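Local coordinates for protein putative aldo/keto reductase (Salmonella enterica subsp. enterica serovar Typhimurium, PDB 4R9O) that probably acts as an NADP-dependent oxidoreductase of the aldo/keto reductase family, at residues C[19-24]-C[261-266]; C[38-43]-C[267-272]. One frame throughout, in Å; residues are numbered along the deposited sequence.

Interaction 1 of 2, residues C[19-24]-C[261-266]; sequences RFVMGY and LPIIGS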
ATOM      1  N   ARG C  19      19.275  17.297  27.703  1.00 33.10           N
ATOM      2  CA  ARG C  19      19.233  16.318  26.618  1.00 33.31           C
ATOM      3  C   ARG C  19      18.091  15.313  26.773  1.00 33.82           C
ATOM      4  O   ARG C  19      17.544  14.812  25.787  1.00 32.08           O
ATOM      5  CB  ARG C  19      20.571  15.580  26.543  1.00 36.68           C
ATOM      6  CG  ARG C  19      20.761  14.745  25.308  1.00 38.97           C
ATOM      7  CD  ARG C  19      22.112  14.073  25.351  1.00 41.60           C
ATOM      8  NE  ARG C  19      22.403  13.414  24.090  1.00 42.09           N
ATOM      9  CZ  ARG C  19      23.498  12.708  23.860  1.00 42.76           C
ATOM     10  NH1 ARG C  19      24.407  12.570  24.819  1.00 42.88           N
ATOM     11  NH2 ARG C  19      23.677  12.136  22.672  1.00 43.71           N
ATOM     12  N   PHE C  20      17.748  15.003  28.018  1.00 32.29           N
ATOM     13  CA  PHE C  20      16.571  14.192  28.300  1.00 33.38           C
ATOM     14  C   PHE C  20      15.455  15.084  28.848  1.00 31.77           C
ATOM     15  O   PHE C  20      15.701  15.991  29.635  1.00 31.65           O
ATOM     16  CB  PHE C  20      16.900  13.067  29.286  1.00 35.82           C
ATOM     17  CG  PHE C  20      17.565  11.876  28.653  1.00 35.03           C
ATOM     18  CD1 PHE C  20      16.812  10.804  28.204  1.00 35.45           C
ATOM     19  CD2 PHE C  20      18.942  11.820  28.522  1.00 38.82           C
ATOM     20  CE1 PHE C  20      17.421   9.699  27.617  1.00 39.34           C
ATOM     21  CE2 PHE C  20      19.561  10.715  27.949  1.00 39.96           C
ATOM     22  CZ  PHE C  20      18.796   9.652  27.496  1.00 39.94           C
ATOM     23  N   VAL C  21      14.227  14.816  28.417  1.00 31.50           N
ATOM     24  CA  VAL C  21      13.071  15.635  28.774  1.00 29.44           C
ATOM     25  C   VAL C  21      12.056  14.841  29.591  1.00 30.65           C
ATOM     26  O   VAL C  21      11.680  13.730  29.210  1.00 30.18           O
ATOM     27  CB  VAL C  21      12.394  16.192  27.498  1.00 29.15           C
ATOM     28  CG1 VAL C  21      11.091  16.926  27.836  1.00 30.20           C
ATOM     29  CG2 VAL C  21      13.359  17.107  26.750  1.00 28.75           C
ATOM     30  N   MET C  22      11.618  15.385  30.726  1.00 32.80           N
ATOM     31  CA  MET C  22      10.566  14.714  31.496  1.00 31.07           C
ATOM     32  C   MET C  22       9.190  15.066  30.937  1.00 28.84           C
ATOM     33  O   MET C  22       8.783  16.227  30.963  1.00 30.13           O
ATOM     34  CB  MET C  22      10.640  15.085  32.982  1.00 32.08           C
ATOM     35  CG  MET C  22       9.687  14.272  33.852  1.00 34.19           C
ATOM     36  SD  MET C  22      10.114  12.513  33.872  1.00 38.09           S
ATOM     37  CE  MET C  22       8.499  11.761  33.701  1.00 65.75           C
ATOM     38  N   GLY C  23       8.477  14.061  30.433  1.00 28.41           N
ATOM     39  CA  GLY C  23       7.145  14.259  29.868  1.00 24.59           C
ATOM     40  C   GLY C  23       6.039  13.992  30.887  1.00 28.26           C
ATOM     41  O   GLY C  23       6.087  13.014  31.634  1.00 30.31           O
ATOM     42  N   TYR C  24       5.031  14.859  30.913  1.00 26.25           N
ATOM     43  CA  TYR C  24       3.999  14.774  31.935  1.00 29.81           C
ATOM     44  C   TYR C  24       2.606  14.432  31.393  1.00 30.59           C
ATOM     45  O   TYR C  24       1.600  14.687  32.056  1.00 29.86           O
ATOM     46  CB  TYR C  24       3.956  16.089  32.725  1.00 27.02           C
ATOM     47  CG  TYR C  24       5.049  16.166  33.772  1.00 28.32           C
ATOM     48  CD1 TYR C  24       4.890  15.547  35.012  1.00 28.82           C
ATOM     49  CD2 TYR C  24       6.246  16.834  33.523  1.00 25.43           C
ATOM     50  CE1 TYR C  24       5.886  15.595  35.974  1.00 31.39           C
ATOM     51  CE2 TYR C  24       7.256  16.888  34.489  1.00 26.12           C
ATOM     52  CZ  TYR C  24       7.068  16.269  35.711  1.00 30.04           C
ATOM     53  OH  TYR C  24       8.050  16.321  36.682  1.00 29.50           O
ATOM     54  N   LEU C 261      16.311  14.649  21.516  1.00 28.09           N
ATOM     55  CA  LEU C 261      16.136  14.742  22.961  1.00 30.56           C
ATOM     56  C   LEU C 261      14.985  13.821  23.360  1.00 30.42           C
ATOM     57  O   LEU C 261      13.817  14.140  23.100  1.00 28.59           O
ATOM     58  CB  LEU C 261      15.824  16.180  23.393  1.00 26.61           C
ATOM     59  CG  LEU C 261      16.898  17.270  23.256  1.00 30.41           C
ATOM     60  CD1 LEU C 261      17.248  17.594  21.800  1.00 29.91           C
ATOM     61  CD2 LEU C 261      16.442  18.517  23.981  1.00 28.66           C
ATOM     62  N   PRO C 262      15.304  12.670  23.976  1.00 29.32           N
ATOM     63  CA  PRO C 262      14.255  11.709  24.354  1.00 27.91           C
ATOM     64  C   PRO C 262      13.362  12.219  25.479  1.00 29.07           C
ATOM     65  O   PRO C 262      13.861  12.741  26.479  1.00 31.35           O
ATOM     66  CB  PRO C 262      15.046  10.473  24.807  1.00 28.09           C
ATOM     67  CG  PRO C 262      16.419  10.637  24.185  1.00 27.01           C
ATOM     68  CD  PRO C 262      16.659  12.125  24.182  1.00 28.51           C
ATOM     69  N   ILE C 263      12.048  12.075  25.304  1.00 28.47           N
ATOM     70  CA  ILE C 263      11.085  12.404  26.351  1.00 31.68           C
ATOM     71  C   ILE C 263      10.789  11.168  27.171  1.00 33.25           C
ATOM     72  O   ILE C 263      10.346  10.154  26.629  1.00 35.32           O
ATOM     73  CB  ILE C 263       9.761  12.949  25.775  1.00 30.61           C
ATOM     74  CG1 ILE C 263      10.024  14.194  24.922  1.00 31.82           C
ATOM     75  CG2 ILE C 263       8.751  13.218  26.900  1.00 30.41           C
ATOM     76  CD1 ILE C 263       8.837  14.601  24.053  1.00 33.49           C
ATOM     77  N   ILE C 264      11.065  11.249  28.469  1.00 32.88           N
ATOM     78  CA  ILE C 264      10.797  10.163  29.396  1.00 35.19           C
ATOM     79  C   ILE C 264       9.419  10.395  29.999  1.00 35.86           C
ATOM     80  O   ILE C 264       9.101  11.517  30.389  1.00 36.72           O
ATOM     81  CB  ILE C 264      11.846  10.097  30.527  1.00 38.27           C
ATOM     82  CG1 ILE C 264      13.258  10.315  29.983  1.00 39.72           C
ATOM     83  CG2 ILE C 264      11.730   8.789  31.311  1.00 40.99           C
ATOM     84  CD1 ILE C 264      14.275  10.585  31.082  1.00 41.87           C
ATOM     85  N   GLY C 265       8.607   9.346  30.085  1.00 35.34           N
ATOM     86  CA  GLY C 265       7.246   9.498  30.563  1.00 35.50           C
ATOM     87  C   GLY C 265       6.911   8.765  31.846  1.00 49.47           C
ATOM     88  O   GLY C 265       5.755   8.755  32.273  1.00 53.63           O
ATOM     89  N   SER C 266       7.914   8.146  32.463  1.00 49.52           N
ATOM     90  CA  SER C 266       7.690   7.350  33.667  1.00 50.75           C
ATOM     91  C   SER C 266       7.704   8.200  34.934  1.00 51.42           C
ATOM     92  O   SER C 266       8.636   8.971  35.161  1.00 50.85           O
ATOM     93  CB  SER C 266       8.743   6.242  33.781  1.00 51.55           C
ATOM     94  OG  SER C 266       8.702   5.632  35.067  1.00 56.04           O
TER
HETATM   95  O   HOH W   1       4.129  11.156  31.556  1.00 36.76           O
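F20 packs its ring against P262. F20 CG lies beside its own backbone N, anti to the carbonyl carbon (chi1 -80°), which carries the ring across to the neighbouring strand. F20 CE1 touches P262 CG at 3.7 Å, and P262 CD sits over one ring face, offset toward the rim. F20 CD1 also meets the end of the I264 chain, CD1, at 3.8 Å. Beside this cluster the backbones pair in parallel, V21 with I263 and M22 with I264. The bond from V21 N to P262 O is almost straight (170°). I264 N reaches V21 O, so V21 is gripped through both its N and its O. G23 N reaches I264 O at 2.6 Å. This pairing of strand 16-23 with strand 261-264 closes the TIM barrel, joining its first and last parallel strands. V21 and I263 lie side by side on one face of the sheet, with V21 CB 4.0 Å from I263 CG1. G23 has no side chain, and I263 CG2 sits 3.5 Å from G23 CA. On the other face M22 bends at chi2 and chi3. M22 CE thereby swings over the end of the strand to S266 O, at 3.2 Å. A water donates to both G23 O and G265 O.

Interaction 2 of 2, residues C[38-43]-C[267-272]; sequences VSFIEE and GKIERV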
ATOM      1  N   VAL C  38       6.102  17.607  43.851  1.00 37.82           N
ATOM      2  CA  VAL C  38       7.216  18.484  44.193  1.00 39.38           C
ATOM      3  C   VAL C  38       8.507  17.681  44.351  1.00 39.77           C
ATOM      4  O   VAL C  38       9.545  18.033  43.784  1.00 37.13           O
ATOM      5  CB  VAL C  38       6.948  19.269  45.500  1.00 41.15           C
ATOM      6  CG1 VAL C  38       8.238  19.891  46.024  1.00 39.92           C
ATOM      7  CG2 VAL C  38       5.865  20.326  45.278  1.00 42.65           C
ATOM      8  N   SER C  39       8.430  16.603  45.125  1.00 41.06           N
ATOM      9  CA  SER C  39       9.587  15.751  45.383  1.00 41.31           C
ATOM     10  C   SER C  39      10.124  15.101  44.105  1.00 38.01           C
ATOM     11  O   SER C  39      11.340  15.025  43.909  1.00 37.26           O
ATOM     12  CB  SER C  39       9.225  14.671  46.404  1.00 43.13           C
ATOM     13  OG  SER C  39       8.684  15.265  47.565  1.00 48.35           O
ATOM     14  N   PHE C  40       9.212  14.631  43.253  1.00 33.54           N
ATOM     15  CA  PHE C  40       9.580  14.007  41.979  1.00 35.29           C
ATOM     16  C   PHE C  40      10.292  14.990  41.046  1.00 35.54           C
ATOM     17  O   PHE C  40      11.294  14.648  40.418  1.00 37.39           O
ATOM     18  CB  PHE C  40       8.338  13.428  41.282  1.00 34.33           C
ATOM     19  CG  PHE C  40       8.631  12.803  39.947  1.00 35.54           C
ATOM     20  CD1 PHE C  40       9.272  11.577  39.869  1.00 37.50           C
ATOM     21  CD2 PHE C  40       8.271  13.445  38.769  1.00 35.40           C
ATOM     22  CE1 PHE C  40       9.552  10.999  38.647  1.00 38.82           C
ATOM     23  CE2 PHE C  40       8.552  12.879  37.536  1.00 33.52           C
ATOM     24  CZ  PHE C  40       9.188  11.658  37.466  1.00 35.72           C
ATOM     25  N   ILE C  41       9.760  16.205  40.952  1.00 35.13           N
ATOM     26  CA  ILE C  41      10.390  17.273  40.185  1.00 35.31           C
ATOM     27  C   ILE C  41      11.788  17.557  40.724  1.00 36.34           C
ATOM     28  O   ILE C  41      12.756  17.581  39.970  1.00 36.97           O
ATOM     29  CB  ILE C  41       9.547  18.570  40.220  1.00 38.21           C
ATOM     30  CG1 ILE C  41       8.216  18.362  39.489  1.00 35.89           C
ATOM     31  CG2 ILE C  41      10.323  19.734  39.605  1.00 37.59           C
ATOM     32  CD1 ILE C  41       7.223  19.489  39.685  1.00 36.48           C
ATOM     33  N   GLU C  42      11.892  17.760  42.038  1.00 36.36           N
ATOM     34  CA  GLU C  42      13.184  17.996  42.675  1.00 38.31           C
ATOM     35  C   GLU C  42      14.166  16.864  42.404  1.00 38.26           C
ATOM     36  O   GLU C  42      15.364  17.097  42.275  1.00 41.21           O
ATOM     37  CB  GLU C  42      13.012  18.182  44.191  1.00 40.96           C
ATOM     38  CG  GLU C  42      12.362  19.492  44.568  1.00 41.37           C
ATOM     39  CD  GLU C  42      12.203  19.649  46.062  1.00 46.79           C
ATOM     40  OE1 GLU C  42      12.298  18.631  46.779  1.00 50.06           O
ATOM     41  OE2 GLU C  42      11.980  20.791  46.515  1.00 48.12           O
ATOM     42  N   GLU C  43      13.661  15.636  42.320  1.00 34.39           N
ATOM     43  CA  GLU C  43      14.528  14.481  42.112  1.00 40.00           C
ATOM     44  C   GLU C  43      15.066  14.401  40.681  1.00 38.87           C
ATOM     45  O   GLU C  43      16.223  14.025  40.479  1.00 36.25           O
ATOM     46  CB  GLU C  43      13.799  13.184  42.483  1.00 41.27           C
ATOM     47  CG  GLU C  43      13.985  12.803  43.961  0.87 46.16           C
ATOM     48  CD  GLU C  43      13.051  11.701  44.434  0.20 49.42           C
ATOM     49  OE1 GLU C  43      12.050  11.425  43.745  1.00 49.42           O
ATOM     50  OE2 GLU C  43      13.317  11.113  45.506  0.67 53.43           O
ATOM     51  N   GLY C 267       6.679   8.034  35.766  1.00 52.49           N
ATOM     52  CA  GLY C 267       6.593   8.748  37.026  1.00 54.66           C
ATOM     53  C   GLY C 267       7.415   8.107  38.128  1.00 56.12           C
ATOM     54  O   GLY C 267       7.294   8.476  39.292  1.00 57.52           O
ATOM     55  N   LYS C 268       8.258   7.149  37.755  1.00 55.86           N
ATOM     56  CA  LYS C 268       9.129   6.468  38.710  1.00 57.69           C
ATOM     57  C   LYS C 268      10.576   6.944  38.569  1.00 56.61           C
ATOM     58  O   LYS C 268      11.216   6.728  37.535  1.00 52.27           O
ATOM     59  CB  LYS C 268       9.047   4.953  38.514  1.00 59.02           C
ATOM     60  CG  LYS C 268       7.647   4.373  38.674  1.00 62.20           C
ATOM     61  CD  LYS C 268       7.659   2.863  38.466  1.00 63.97           C
ATOM     62  CE  LYS C 268       6.275   2.259  38.634  1.00 65.44           C
ATOM     63  NZ  LYS C 268       5.727   2.500  39.990  1.00 69.64           N
ATOM     64  N   ILE C 269      11.095   7.589  39.611  1.00 65.56           N
ATOM     65  CA  ILE C 269      12.415   8.206  39.530  1.00 65.72           C
ATOM     66  C   ILE C 269      13.497   7.152  39.314  1.00 68.20           C
ATOM     67  O   ILE C 269      14.547   7.437  38.741  1.00 68.65           O
ATOM     68  CB  ILE C 269      12.728   9.047  40.790  1.00 67.57           C
ATOM     69  CG1 ILE C 269      13.836  10.056  40.480  1.00 65.46           C
ATOM     70  CG2 ILE C 269      13.060   8.158  41.988  1.00 70.32           C
ATOM     71  CD1 ILE C 269      13.537  10.932  39.271  1.00 59.11           C
ATOM     72  N   GLU C 270      13.216   5.929  39.750  1.00 70.73           N
ATOM     73  CA  GLU C 270      14.073   4.784  39.473  1.00 73.07           C
ATOM     74  C   GLU C 270      14.287   4.611  37.971  1.00 66.44           C
ATOM     75  O   GLU C 270      15.414   4.426  37.514  1.00 65.65           O
ATOM     76  CB  GLU C 270      13.460   3.518  40.080  1.00 80.18           C
ATOM     77  CG  GLU C 270      11.950   3.425  39.866  1.00 83.74           C
ATOM     78  CD  GLU C 270      11.216   2.804  41.042  1.00 90.55           C
ATOM     79  OE1 GLU C 270      10.949   1.584  41.006  1.00 92.95           O
ATOM     80  OE2 GLU C 270      10.906   3.542  42.004  1.00 92.96           O
ATOM     81  N   ARG C 271      13.199   4.688  37.209  1.00 61.39           N
ATOM     82  CA  ARG C 271      13.245   4.471  35.765  1.00 55.12           C
ATOM     83  C   ARG C 271      13.825   5.663  35.005  1.00 50.82           C
ATOM     84  O   ARG C 271      14.457   5.488  33.962  1.00 49.62           O
ATOM     85  CB  ARG C 271      11.849   4.145  35.232  1.00 55.78           C
ATOM     86  CG  ARG C 271      11.415   2.704  35.465  1.00 59.96           C
ATOM     87  CD  ARG C 271      10.073   2.419  34.800  1.00 61.47           C
ATOM     88  NE  ARG C 271      10.076   2.771  33.378  1.00 60.34           N
ATOM     89  CZ  ARG C 271      10.229   1.901  32.382  1.00 59.29           C
ATOM     90  NH1 ARG C 271      10.379   0.605  32.636  1.00 61.96           N
ATOM     91  NH2 ARG C 271      10.220   2.327  31.125  1.00 54.46           N
ATOM     92  N   VAL C 272      13.588   6.869  35.507  1.00 48.47           N
ATOM     93  CA  VAL C 272      14.248   8.061  34.982  1.00 47.56           C
ATOM     94  C   VAL C 272      15.768   7.938  35.095  1.00 53.23           C
ATOM     95  O   VAL C 272      16.492   8.220  34.146  1.00 52.64           O
ATOM     96  CB  VAL C 272      13.809   9.340  35.726  1.00 51.79           C
ATOM     97  CG1 VAL C 272      14.679  10.532  35.311  1.00 49.53           C
ATOM     98  CG2 VAL C 272      12.335   9.620  35.500  1.00 50.31           C
TER
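The ring of F40 is the tight part of this contact. Its CG is anti to the backbone N (chi1 178°), so the ring leaves helix 34-46 and reaches the turn before helix 269-276. F40 CE1 leads, touching G267 O at 3.4 Å and I269 CD1 at 4.0 Å. I269 N lies at the ring edge, near its plane, 3.9 Å from F40 CE1. F40 CZ is farther on and meets V272 CG2 at 4.2 Å. The ring is held from outside the two segments as well: W30 meets it edge-to-face, and M22 and Y24 touch it. No hydrogen bond joins the segments.

The other side is looser and faces solvent. I269 turns CG1 anti to the backbone N (chi1 -160°) and bends at chi2. I269 CG1 then comes to 3.7 Å from E43 CB. The E43 chain crosses I269 obliquely and runs on, extended beyond CG. E43 OE1 passes I269 CG2 at 3.8 Å, an apolar neighbour for a carboxylate on an exposed residue.

K268 is the N-cap residue of helix 269-276, and its own N is bonded to S266 OG. S266 and G267 probably bind NADP(+), as in a close relative. The contact thus sets helix 34-46, which follows strand 16-23 after the short helix 27-30, against the strand-to-helix turn of the probable NADP(+) site, at the C-terminal end of a TIM-barrel strand.

In the fold
Both contacts join an early part of the chain to its late part, at different depths. Interaction 1 is in the barrel wall, its centre about 6 Å from the chain centre. The centre of interaction 2 is about 17 Å from it, in the outer helical layer. The two centres are about 12 Å apart. The chain runs through 19-24, 38-43, 261-266 and 267-272 in that order, so early strand and helix meet late strand and helix. The segments 261-266 and 267-272 are continuous. Interactions 1 and 2 touch where Y24 OH packs on I41 and F40, and where S266 O meets F40 CZ. S266 and G267, part of the probable NADP(+) site, straddle this junction, beside the seam where the first and last barrel strands pair.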